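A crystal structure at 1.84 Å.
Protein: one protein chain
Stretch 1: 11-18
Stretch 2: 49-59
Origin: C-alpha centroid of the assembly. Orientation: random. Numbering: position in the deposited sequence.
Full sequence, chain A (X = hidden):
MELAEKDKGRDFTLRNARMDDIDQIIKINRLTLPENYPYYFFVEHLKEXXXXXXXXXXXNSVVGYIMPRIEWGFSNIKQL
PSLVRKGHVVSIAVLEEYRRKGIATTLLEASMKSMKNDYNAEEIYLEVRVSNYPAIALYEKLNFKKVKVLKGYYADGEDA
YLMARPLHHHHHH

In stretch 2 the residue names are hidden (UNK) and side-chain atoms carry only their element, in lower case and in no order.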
ATOM      1  N   ASP A  11      -8.881  19.563  -6.827  1.00 44.57           N
ATOM      2  CA  ASP A  11      -8.613  19.161  -5.448  1.00 40.95           C
ATOM      3  C   ASP A  11      -9.182  17.783  -5.129  1.00 37.86           C
ATOM      4  O   ASP A  11     -10.222  17.389  -5.671  1.00 39.23           O
ATOM      5  CB  ASP A  11      -9.188  20.179  -4.466  1.00 38.89           C
ATOM      6  CG  ASP A  11      -8.277  21.373  -4.275  1.00 51.39           C
ATOM      7  OD1 ASP A  11      -7.378  21.559  -5.120  1.00 53.52           O
ATOM      8  OD2 ASP A  11      -8.457  22.121  -3.287  1.00 56.33           O
ATOM      9  N   PHE A  12      -8.500  17.065  -4.240  1.00 26.71           N
ATOM     10  CA  PHE A  12      -8.980  15.778  -3.756  1.00 25.68           C
ATOM     11  C   PHE A  12      -9.125  15.804  -2.245  1.00 24.82           C
ATOM     12  O   PHE A  12      -8.595  16.689  -1.577  1.00 22.66           O
ATOM     13  CB  PHE A  12      -8.033  14.649  -4.173  1.00 25.02           C
ATOM     14  CG  PHE A  12      -6.672  14.720  -3.526  1.00 23.28           C
ATOM     15  CD1 PHE A  12      -6.412  14.036  -2.338  1.00 21.68           C
ATOM     16  CD2 PHE A  12      -5.650  15.436  -4.115  1.00 23.83           C
ATOM     17  CE1 PHE A  12      -5.148  14.092  -1.742  1.00 18.25           C
ATOM     18  CE2 PHE A  12      -4.387  15.486  -3.539  1.00 22.49           C
ATOM     19  CZ  PHE A  12      -4.138  14.822  -2.344  1.00 20.55           C
ATOM     20  N   THR A  13      -9.851  14.830  -1.713  1.00 20.65           N
ATOM     21  CA  THR A  13      -9.941  14.627  -0.282  1.00 20.83           C
ATOM     22  C   THR A  13      -9.620  13.159  -0.009  1.00 23.76           C
ATOM     23  O   THR A  13      -9.634  12.358  -0.925  1.00 23.37           O
ATOM     24  CB  THR A  13     -11.335  14.967   0.261  1.00 24.78           C
ATOM     25  OG1 THR A  13     -12.319  14.161  -0.401  1.00 22.99           O
ATOM     26  CG2 THR A  13     -11.666  16.434   0.010  1.00 25.02           C
ATOM     27  N   LEU A  14      -9.338  12.821   1.241  1.00 21.26           N
ATOM     28  CA  LEU A  14      -9.149  11.423   1.635  1.00 21.96           C
ATOM     29  C   LEU A  14     -10.196  11.056   2.640  1.00 22.10           C
ATOM     30  O   LEU A  14     -10.600  11.896   3.441  1.00 23.02           O
ATOM     31  CB  LEU A  14      -7.774  11.184   2.267  1.00 19.33           C
ATOM     32  CG  LEU A  14      -6.512  11.548   1.497  1.00 19.30           C
ATOM     33  CD1 LEU A  14      -5.263  11.082   2.286  1.00 18.02           C
ATOM     34  CD2 LEU A  14      -6.528  10.952   0.124  1.00 19.16           C
ATOM     35  N   ARG A  15     -10.610   9.795   2.630  1.00 17.89           N
ATOM     36  CA  ARG A  15     -11.380   9.254   3.724  1.00 21.38           C
ATOM     37  C   ARG A  15     -11.158   7.743   3.807  1.00 17.65           C
ATOM     38  O   ARG A  15     -10.596   7.125   2.891  1.00 19.55           O
ATOM     39  CB  ARG A  15     -12.867   9.570   3.557  1.00 22.15           C
ATOM     40  CG  ARG A  15     -13.465   9.039   2.277  1.00 23.53           C
ATOM     41  CD  ARG A  15     -14.981   9.148   2.315  1.00 27.34           C
ATOM     42  NE  ARG A  15     -15.582   8.740   1.049  1.00 27.60           N
ATOM     43  CZ  ARG A  15     -15.687   7.474   0.653  1.00 31.62           C
ATOM     44  NH1 ARG A  15     -15.214   6.498   1.424  1.00 29.32           N
ATOM     45  NH2 ARG A  15     -16.253   7.185  -0.511  1.00 30.97           N
ATOM     46  N   ASN A  16     -11.548   7.152   4.919  1.00 19.23           N
ATOM     47  CA  ASN A  16     -11.506   5.692   4.987  1.00 20.00           C
ATOM     48  C   ASN A  16     -12.407   5.057   3.924  1.00 26.50           C
ATOM     49  O   ASN A  16     -13.483   5.589   3.572  1.00 23.38           O
ATOM     50  CB  ASN A  16     -11.886   5.227   6.393  1.00 22.64           C
ATOM     51  CG  ASN A  16     -10.785   5.485   7.400  1.00 24.84           C
ATOM     52  OD1 ASN A  16     -10.809   6.473   8.131  1.00 26.15           O
ATOM     53  ND2 ASN A  16      -9.802   4.604   7.432  1.00 23.43           N
ATOM     54  N   ALA A  17     -11.944   3.937   3.370  1.00 17.75           N
ATOM     55  CA  ALA A  17     -12.735   3.200   2.409  1.00 20.03           C
ATOM     56  C   ALA A  17     -13.986   2.620   3.052  1.00 20.87           C
ATOM     57  O   ALA A  17     -13.979   2.289   4.242  1.00 19.49           O
ATOM     58  CB  ALA A  17     -11.898   2.081   1.792  1.00 17.93           C
ATOM     59  N   ARG A  18     -15.034   2.470   2.247  1.00 21.78           N
ATOM     60  CA  ARG A  18     -16.292   1.843   2.671  1.00 22.94           C
ATOM     61  C   ARG A  18     -16.667   0.750   1.682  1.00 22.96           C
ATOM     62  O   ARG A  18     -16.171   0.752   0.558  1.00 21.94           O
ATOM     63  CB  ARG A  18     -17.410   2.890   2.762  1.00 24.75           C
ATOM     64  CG  ARG A  18     -17.071   4.075   3.686  1.00 30.65           C
ATOM     65  CD  ARG A  18     -18.162   5.146   3.644  1.00 36.11           C
ATOM     66  NE  ARG A  18     -18.523   5.498   2.271  1.00 44.58           N
ATOM     67  CZ  ARG A  18     -19.585   6.225   1.941  1.00 52.56           C
ATOM     68  NH1 ARG A  18     -20.399   6.680   2.887  1.00 53.70           N
ATOM     69  NH2 ARG A  18     -19.839   6.497   0.664  1.00 49.87           N
ATOM     70  N   UNK A  49      -8.776  -4.646   8.391  1.00 23.18           N
ATOM     71  CA  UNK A  49      -7.758  -3.591   8.578  1.00 21.21           C
ATOM     72  C   UNK A  49      -8.250  -2.245   8.082  1.00 22.27           C
ATOM     73  O   UNK A  49      -7.460  -1.410   7.615  1.00 20.29           O
ATOM     74  c   UNK A  49      -5.646  -6.022   9.018  1.00 21.39           C
ATOM     75  c   UNK A  49      -6.088  -5.413   7.855  1.00 20.54           C
ATOM     76  c   UNK A  49      -5.823  -7.532   6.711  1.00 26.44           C
ATOM     77  c   UNK A  49      -5.303  -7.360   9.038  1.00 25.93           C
ATOM     78  c   UNK A  49      -6.165  -6.183   6.698  1.00 21.86           C
ATOM     79  o   UNK A  49      -5.032  -9.447   7.915  1.00 30.32           O
ATOM     80  c   UNK A  49      -5.385  -8.108   7.888  1.00 28.88           C
ATOM     81  c   UNK A  49      -6.460  -3.941   7.837  1.00 20.61           C
ATOM     82  N   UNK A  50      -9.554  -2.029   8.204  1.00 18.29           N
ATOM     83  CA  UNK A  50     -10.212  -0.897   7.588  1.00 19.22           C
ATOM     84  C   UNK A  50      -9.742   0.470   8.048  1.00 19.22           C
ATOM     85  O   UNK A  50      -9.841   1.427   7.295  1.00 19.04           O
ATOM     86  N   UNK A  51      -9.234   0.571   9.268  1.00 22.91           N
ATOM     87  CA  UNK A  51      -8.816   1.874   9.784  1.00 21.45           C
ATOM     88  C   UNK A  51      -7.626   2.435   9.019  1.00 22.42           C
ATOM     89  O   UNK A  51      -7.399   3.662   9.015  1.00 19.89           O
ATOM     90  c   UNK A  51     -10.728   2.577  11.993  1.00 29.01           C
ATOM     91  c   UNK A  51      -9.348   1.203  13.547  1.00 29.74           C
ATOM     92  c   UNK A  51      -8.488   1.783  11.270  1.00 21.31           C
ATOM     93  c   UNK A  51      -9.724   1.443  12.109  1.00 26.42           C
ATOM     94  N   UNK A  52      -6.880   1.553   8.355  1.00 16.69           N
ATOM     95  CA  UNK A  52      -5.703   1.985   7.592  1.00 20.49           C
ATOM     96  C   UNK A  52      -5.926   1.903   6.069  1.00 20.09           C
ATOM     97  O   UNK A  52      -4.981   2.094   5.279  1.00 15.59           O
ATOM     98  c   UNK A  52      -4.460   1.146   8.010  1.00 16.51           C
ATOM     99  N   UNK A  53      -7.179   1.654   5.671  1.00 16.54           N
ATOM    100  CA  UNK A  53      -7.580   1.490   4.269  1.00 15.23           C
ATOM    101  C   UNK A  53      -8.227   2.807   3.829  1.00 17.78           C
ATOM    102  O   UNK A  53      -9.346   3.144   4.249  1.00 17.79           O
ATOM    103  c   UNK A  53      -9.265  -2.178   1.343  1.00 15.75           C
ATOM    104  c   UNK A  53      -9.153  -1.391   0.217  1.00 17.36           C
ATOM    105  c   UNK A  53      -8.597   0.316   4.145  1.00 14.12           C
ATOM    106  c   UNK A  53      -8.796  -0.249   2.755  1.00 14.98           C
ATOM    107  c   UNK A  53      -9.074  -1.625   2.607  1.00 16.88           C
ATOM    108  c   UNK A  53      -8.673   0.525   1.611  1.00 17.08           C
ATOM    109  c   UNK A  53      -8.858  -0.038   0.339  1.00 14.94           C
ATOM    110  N   UNK A  54      -7.532   3.573   3.002  1.00 15.68           N
ATOM    111  CA  UNK A  54      -8.055   4.865   2.599  1.00 18.51           C
ATOM    112  C   UNK A  54      -8.341   4.951   1.106  1.00 16.90           C
ATOM    113  O   UNK A  54      -7.732   4.246   0.301  1.00 16.87           O
ATOM    114  c   UNK A  54      -7.070   5.965   2.997  1.00 15.10           C
ATOM    115  c   UNK A  54      -6.836   6.703   7.227  1.00 15.43           C
ATOM    116  c   UNK A  54      -6.101   5.514   5.277  1.00 17.41           C
ATOM    117  c   UNK A  54      -6.991   6.212   4.478  1.00 17.22           C
ATOM    118  c   UNK A  54      -7.801   7.181   5.074  1.00 20.38           C
ATOM    119  c   UNK A  54      -6.032   5.746   6.645  1.00 19.26           C
ATOM    120  c   UNK A  54      -7.717   7.427   6.445  1.00 20.49           C
ATOM    121  N   UNK A  55      -9.267   5.836   0.751  1.00 15.69           N
ATOM    122  CA  UNK A  55      -9.488   6.196  -0.642  1.00 14.50           C
ATOM    123  C   UNK A  55      -9.291   7.696  -0.825  1.00 17.32           C
ATOM    124  O   UNK A  55      -9.445   8.460   0.120  1.00 18.80           O
ATOM    125  c   UNK A  55     -10.899   5.818  -1.127  1.00 17.34           C
ATOM    126  c   UNK A  55     -11.962   6.390  -0.186  1.00 18.86           C
ATOM    127  c   UNK A  55     -11.042   4.277  -1.296  1.00 16.20           C
ATOM    128  N   UNK A  56      -8.921   8.083  -2.042  1.00 17.24           N
ATOM    129  CA  UNK A  56      -8.837   9.478  -2.463  1.00 19.39           C
ATOM    130  C   UNK A  56     -10.038   9.762  -3.328  1.00 22.68           C
ATOM    131  O   UNK A  56     -10.364   8.967  -4.219  1.00 21.14           O
ATOM    132  c   UNK A  56      -7.565   9.746  -3.237  1.00 20.65           C
ATOM    133  N   UNK A  57     -10.694  10.885  -3.065  1.00 21.64           N
ATOM    134  CA  UNK A  57     -11.940  11.226  -3.731  1.00 25.47           C
ATOM    135  C   UNK A  57     -11.809  12.518  -4.525  1.00 27.96           C
ATOM    136  O   UNK A  57     -11.291  13.504  -4.009  1.00 23.15           O
ATOM    137  c   UNK A  57     -13.684   8.945  -2.659  1.00 27.69           C
ATOM    138  c   UNK A  57     -13.080  11.399  -2.714  1.00 26.24           C
ATOM    139  c   UNK A  57     -14.391  11.795  -3.428  1.00 29.70           C
ATOM    140  c   UNK A  57     -13.245  10.140  -1.865  1.00 24.64           C
ATOM    141  N   UNK A  58     -12.257  12.502  -5.777  1.00 26.19           N
ATOM    142  CA  UNK A  58     -12.467  13.734  -6.531  1.00 28.03           C
ATOM    143  C   UNK A  58     -13.914  13.795  -7.007  1.00 35.11           C
ATOM    144  O   UNK A  58     -14.373  12.888  -7.705  1.00 34.77           O
ATOM    145  c   UNK A  58     -10.086  13.942  -7.286  1.00 29.34           C
ATOM    146  c   UNK A  58     -11.540  13.845  -7.736  1.00 31.24           C
ATOM    147  c   UNK A  58     -11.909  15.065  -8.564  1.00 34.15           C
ATOM    148  N   UNK A  59     -14.619  14.862  -6.631  1.00 37.30           N
ATOM    149  CA  UNK A  59     -16.043  15.036  -6.950  1.00 45.28           C
ATOM    150  C   UNK A  59     -16.841  13.726  -6.894  1.00 45.22           C
ATOM    151  O   UNK A  59     -17.321  13.225  -7.918  1.00 46.10           O
ATOM    152  c   UNK A  59     -16.359  17.204  -8.236  1.00 59.32           C
ATOM    153  c   UNK A  59     -16.196  15.691  -8.324  1.00 48.68           C
ATOM    154  o   UNK A  59     -16.981  17.685  -7.262  1.00 64.28           O
ATOM    155  o   UNK A  59     -15.865  17.915  -9.140  1.00 68.20           O
TER
HETATM  156  O   HOH W   1     -13.310  15.622  -2.855  1.00 36.52           O
HETATM  157  O   HOH W   2     -12.163   1.688   6.363  1.00 31.91           O

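Position 49 carries one carbon leading into a six-carbon ring tipped by an oxygen, and none of it reaches stretch 1; a phenol of this kind is Tyr 49. Position 50 has no side-chain atoms at all, so it is Gly 50. Its carbonyl does the work: O accepts a weak hydrogen bond from Asn 16 ND2 at 3.2 Å, and a water that donates to Gly 50 O also donates to Ala 17 O.

Four carbons forked at the second mark position 51, whose CA-to-CB bond points away from stretch 1. This is Leu 51, and again the backbone serves the contact: Asn 16 ND2 gives a second weak bond, 3.0 Å long, to Leu 51 O. Position 52 has a single carbon, also directed away, and is Ala 52; its N closes the turn by bonding to Tyr 49 O at 3.1 Å.

At position 53 one carbon bears a plain six-carbon ring, which packs against the methyl of Ala 17. With no oxygen on the ring it is Phe 53, and the closest pair is Phe 53 CD2 to Ala 17 CB, 3.6 Å. Its carbonyl begins the ladder, Ala 17 N donating to Phe 53 O at 2.9 Å. Position 54 repeats the carbon-only ring, and the amide nitrogen of Asn 16 lies over one of its faces. It is Phe 54, with CZ 3.6 Å from Asn 16 ND2.

Position 55 has three carbons, one carrying the other two, lying near Arg 15 and Ala 17. That fork is Val 55. Its CG2 sits over one face of the Arg 15 guanidinium, 3.6 Å from Arg 15 NH1, while its CG1 lies 3.9 Å from Ala 17 CB. Position 56 holds a lone carbon facing the leucine of stretch 1: Ala 56, whose CB meets Leu 14 CD2 at 3.7 Å.

Four carbons forked at the first, one arm two carbons long, define position 57, which lies beside Thr 13 and under the reach of Arg 15. This is Ile 57; its CB is 3.7 Å from Thr 13 OG1, and its CD1 is 3.8 Å from Arg 15 NH2. Position 58, another three-carbon fork, touches Phe 12 and is Val 58, with CG2 3.8 Å from Phe 12 CB. Position 59 has two carbons, the second bearing two oxygens; pointing away, it is Asp 59.

The rule here is a backbone ladder dressed by side chains. The antiparallel strands pair Thr 13 with Ile 57 and Arg 15 with Val 55, each pair exchanging two N-H to O bonds. Between these rungs, Leu 14 and Ala 56 share one face, while Thr 13, Arg 15, Val 55 and Ile 57 share the other, where the long arginine spans both branched neighbours. A water joins Thr 13 OG1 to Ile 57 O. Beyond the last rung, Asn 16 ties the ladder to the turn.

Stretch 2 49-59: YGLAFFVAIVD
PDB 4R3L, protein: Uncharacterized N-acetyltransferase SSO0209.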